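Local coordinates for ESSB (Geobacillus thermodenitrificans, PDB 2YNQ), which is an integral membrane component of the type VII secretion system, represented here by its extracellular domain, and probably acts in protein export, at residues I13-L18 with Y41-E46. Residues are numbered along the deposited sequence; the frame is centred on the assembly and turned at random.
Sequences IQSTEL and YVIQYE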
ATOM      1  N   ILE D  13     -20.961 -19.550   0.960  1.00 43.05           N
ATOM      2  CA  ILE D  13     -21.409 -19.699   2.328  1.00 43.34           C
ATOM      3  C   ILE D  13     -20.180 -19.563   3.213  1.00 43.11           C
ATOM      4  O   ILE D  13     -20.192 -18.839   4.212  1.00 42.89           O
ATOM      5  CB  ILE D  13     -22.115 -21.070   2.569  1.00 44.47           C
ATOM      6  CG1 ILE D  13     -23.452 -21.162   1.814  1.00 45.34           C
ATOM      7  CG2 ILE D  13     -22.252 -21.387   4.061  1.00 43.85           C
ATOM      8  CD1 ILE D  13     -24.502 -20.062   2.152  1.00 47.60           C
ATOM      9  N   GLN D  14     -19.112 -20.239   2.819  1.00 43.18           N
ATOM     10  CA  GLN D  14     -17.869 -20.188   3.577  1.00 43.89           C
ATOM     11  C   GLN D  14     -17.262 -18.774   3.677  1.00 42.04           C
ATOM     12  O   GLN D  14     -16.815 -18.369   4.750  1.00 41.94           O
ATOM     13  CB  GLN D  14     -16.873 -21.204   3.021  1.00 44.60           C
ATOM     14  CG  GLN D  14     -15.535 -21.232   3.732  1.00 50.15           C
ATOM     15  CD  GLN D  14     -14.593 -22.284   3.127  1.00 58.02           C
ATOM     16  OE1 GLN D  14     -15.022 -23.417   2.822  1.00 61.48           O
ATOM     17  NE2 GLN D  14     -13.314 -21.911   2.931  1.00 57.52           N
ATOM     18  N   SER D  15     -17.279 -18.015   2.584  1.00 40.91           N
ATOM     19  CA  SER D  15     -16.743 -16.656   2.629  1.00 40.20           C
ATOM     20  C   SER D  15     -17.621 -15.728   3.462  1.00 39.41           C
ATOM     21  O   SER D  15     -17.113 -14.781   4.071  1.00 39.32           O
ATOM     22  CB  SER D  15     -16.504 -16.077   1.226  1.00 40.08           C
ATOM     23  OG  SER D  15     -17.709 -15.779   0.569  1.00 41.47           O
ATOM     24  N   THR D  16     -18.926 -16.006   3.480  1.00 38.28           N
ATOM     25  CA  THR D  16     -19.848 -15.243   4.273  1.00 37.46           C
ATOM     26  C   THR D  16     -19.519 -15.489   5.739  1.00 38.19           C
ATOM     27  O   THR D  16     -19.400 -14.537   6.516  1.00 38.77           O
ATOM     28  CB  THR D  16     -21.290 -15.627   3.957  1.00 38.07           C
ATOM     29  OG1 THR D  16     -21.596 -15.182   2.635  1.00 37.08           O
ATOM     30  CG2 THR D  16     -22.268 -14.979   4.935  1.00 36.29           C
ATOM     31  N   GLU D  17     -19.330 -16.752   6.112  1.00 37.63           N
ATOM     32  CA  GLU D  17     -18.989 -17.080   7.483  1.00 37.82           C
ATOM     33  C   GLU D  17     -17.694 -16.391   7.948  1.00 37.26           C
ATOM     34  O   GLU D  17     -17.573 -15.983   9.103  1.00 36.93           O
ATOM     35  CB  GLU D  17     -18.916 -18.602   7.665  1.00 38.00           C
ATOM     36  CG  GLU D  17     -18.388 -19.050   9.022  1.00 40.12           C
ATOM     37  CD  GLU D  17     -18.555 -20.550   9.284  1.00 44.83           C
ATOM     38  OE1 GLU D  17     -19.224 -21.255   8.487  1.00 45.73           O
ATOM     39  OE2 GLU D  17     -18.024 -21.022  10.305  1.00 45.68           O
ATOM     40  N   LEU D  18     -16.719 -16.288   7.052  1.00 37.18           N
ATOM     41  CA  LEU D  18     -15.427 -15.692   7.407  1.00 37.18           C
ATOM     42  C   LEU D  18     -15.535 -14.175   7.423  1.00 36.73           C
ATOM     43  O   LEU D  18     -15.021 -13.527   8.336  1.00 36.97           O
ATOM     44  CB  LEU D  18     -14.325 -16.157   6.460  1.00 37.08           C
ATOM     45  CG  LEU D  18     -14.039 -17.662   6.492  1.00 38.21           C
ATOM     46  CD1 LEU D  18     -13.394 -18.024   5.171  1.00 38.07           C
ATOM     47  CD2 LEU D  18     -13.153 -18.086   7.680  1.00 34.85           C
ATOM     48  N   TYR D  41     -23.850  -9.988  -5.974  1.00 43.14           N
ATOM     49  CA  TYR D  41     -23.473  -8.671  -5.501  1.00 41.84           C
ATOM     50  C   TYR D  41     -23.005  -8.665  -4.036  1.00 40.68           C
ATOM     51  O   TYR D  41     -21.981  -8.061  -3.705  1.00 40.43           O
ATOM     52  CB  TYR D  41     -24.635  -7.707  -5.777  1.00 42.91           C
ATOM     53  CG  TYR D  41     -24.431  -6.293  -5.296  1.00 44.12           C
ATOM     54  CD1 TYR D  41     -23.534  -5.434  -5.941  1.00 43.93           C
ATOM     55  CD2 TYR D  41     -25.137  -5.807  -4.200  1.00 43.79           C
ATOM     56  CE1 TYR D  41     -23.352  -4.136  -5.500  1.00 43.97           C
ATOM     57  CE2 TYR D  41     -24.956  -4.504  -3.758  1.00 43.92           C
ATOM     58  CZ  TYR D  41     -24.063  -3.680  -4.405  1.00 43.82           C
ATOM     59  OH  TYR D  41     -23.890  -2.393  -3.959  1.00 44.77           O
ATOM     60  N   VAL D  42     -23.690  -9.394  -3.160  1.00 40.14           N
ATOM     61  CA  VAL D  42     -23.249  -9.474  -1.771  1.00 38.43           C
ATOM     62  C   VAL D  42     -21.863 -10.124  -1.664  1.00 37.99           C
ATOM     63  O   VAL D  42     -21.078  -9.771  -0.782  1.00 37.70           O
ATOM     64  CB  VAL D  42     -24.306 -10.190  -0.862  1.00 39.64           C
ATOM     65  CG1 VAL D  42     -24.543 -11.651  -1.279  1.00 38.43           C
ATOM     66  CG2 VAL D  42     -23.936 -10.089   0.629  1.00 38.21           C
ATOM     67  N   ILE D  43     -21.549 -11.068  -2.554  1.00 37.60           N
ATOM     68  CA  ILE D  43     -20.258 -11.751  -2.499  1.00 37.13           C
ATOM     69  C   ILE D  43     -19.163 -10.829  -3.074  1.00 37.55           C
ATOM     70  O   ILE D  43     -18.079 -10.706  -2.501  1.00 36.54           O
ATOM     71  CB  ILE D  43     -20.296 -13.141  -3.209  1.00 37.75           C
ATOM     72  CG1 ILE D  43     -21.411 -14.050  -2.632  1.00 36.89           C
ATOM     73  CG2 ILE D  43     -18.928 -13.804  -3.204  1.00 37.00           C
ATOM     74  CD1 ILE D  43     -21.356 -14.344  -1.123  1.00 35.87           C
ATOM     75  N   GLN D  44     -19.461 -10.153  -4.182  1.00 37.71           N
ATOM     76  CA  GLN D  44     -18.590  -9.084  -4.639  1.00 37.74           C
ATOM     77  C   GLN D  44     -18.275  -8.099  -3.498  1.00 37.91           C
ATOM     78  O   GLN D  44     -17.131  -7.661  -3.354  1.00 37.23           O
ATOM     79  CB  GLN D  44     -19.210  -8.348  -5.832  1.00 38.41           C
ATOM     80  CG  GLN D  44     -19.297  -9.171  -7.115  1.00 38.30           C
ATOM     81  CD  GLN D  44     -20.086  -8.444  -8.185  1.00 38.86           C
ATOM     82  OE1 GLN D  44     -20.972  -7.645  -7.875  1.00 39.84           O
ATOM     83  NE2 GLN D  44     -19.778  -8.719  -9.451  1.00 35.29           N
ATOM     84  N   TYR D  45     -19.293  -7.777  -2.690  1.00 38.46           N
ATOM     85  CA  TYR D  45     -19.155  -6.863  -1.555  1.00 38.27           C
ATOM     86  C   TYR D  45     -18.172  -7.392  -0.531  1.00 38.07           C
ATOM     87  O   TYR D  45     -17.297  -6.652  -0.062  1.00 38.34           O
ATOM     88  CB  TYR D  45     -20.515  -6.624  -0.876  1.00 38.91           C
ATOM     89  CG  TYR D  45     -20.414  -5.904   0.454  1.00 40.08           C
ATOM     90  CD1 TYR D  45     -20.052  -4.563   0.508  1.00 40.32           C
ATOM     91  CD2 TYR D  45     -20.665  -6.569   1.664  1.00 39.92           C
ATOM     92  CE1 TYR D  45     -19.938  -3.897   1.732  1.00 43.08           C
ATOM     93  CE2 TYR D  45     -20.557  -5.916   2.898  1.00 40.05           C
ATOM     94  CZ  TYR D  45     -20.195  -4.573   2.930  1.00 43.34           C
ATOM     95  OH  TYR D  45     -20.074  -3.878   4.134  1.00 42.51           O
ATOM     96  N   GLU D  46     -18.328  -8.671  -0.180  1.00 37.44           N
ATOM     97  CA  GLU D  46     -17.464  -9.330   0.787  1.00 36.42           C
ATOM     98  C   GLU D  46     -16.012  -9.319   0.323  1.00 36.14           C
ATOM     99  O   GLU D  46     -15.111  -8.969   1.105  1.00 36.26           O
ATOM    100  CB  GLU D  46     -17.914 -10.779   1.060  1.00 36.11           C
ATOM    101  CG  GLU D  46     -19.254 -10.912   1.799  1.00 36.02           C
ATOM    102  CD  GLU D  46     -19.757 -12.377   1.910  1.00 38.24           C
ATOM    103  OE1 GLU D  46     -18.994 -13.338   1.653  1.00 36.60           O
ATOM    104  OE2 GLU D  46     -20.939 -12.578   2.263  1.00 38.44           O
TER
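The carboxylate of Glu46 reaches across to two neighbouring hydroxyls, those of Ser15 and Thr16, and joins two helices of the all-helical extracellular domain. Segments 13-18 and 41-46, on helices 7-19 and 41-53, have axes inclined at 47° that approach to 10.3 Å, a separation spanned by side chains. Glu46 covers this distance with CG beside its own backbone N (chi1 -68°) and the chain extended beyond it. Each carboxylate oxygen has its own hydroxyl as hydrogen-bond partner, with Ser15 OG 3.0 Å from Glu46 OE1 and Thr16 OG1 2.7 Å from Glu46 OE2. Neither bond is settled, because both hydroxyls also lie within hydrogen-bonding range of the carbonyl of Tyr12, about one turn back, and each has a single proton to give. Thr16 OG1 lies beside its backbone N (chi1 -69°), where Glu46 OE2 meets it. Glu46 is buried, and if its carboxylate is ionised the two hydroxyls would probably offset part of the charge. An alanine in place of Glu46 would probably leave both hydroxyls without their partner across the interface and open a gap between the helices. Beyond the hydroxyls and the carboxylate, Ile43, which also touches Tyr12, contributes its terminal methyl, CD1, 3.9 Å from Thr16 OG1.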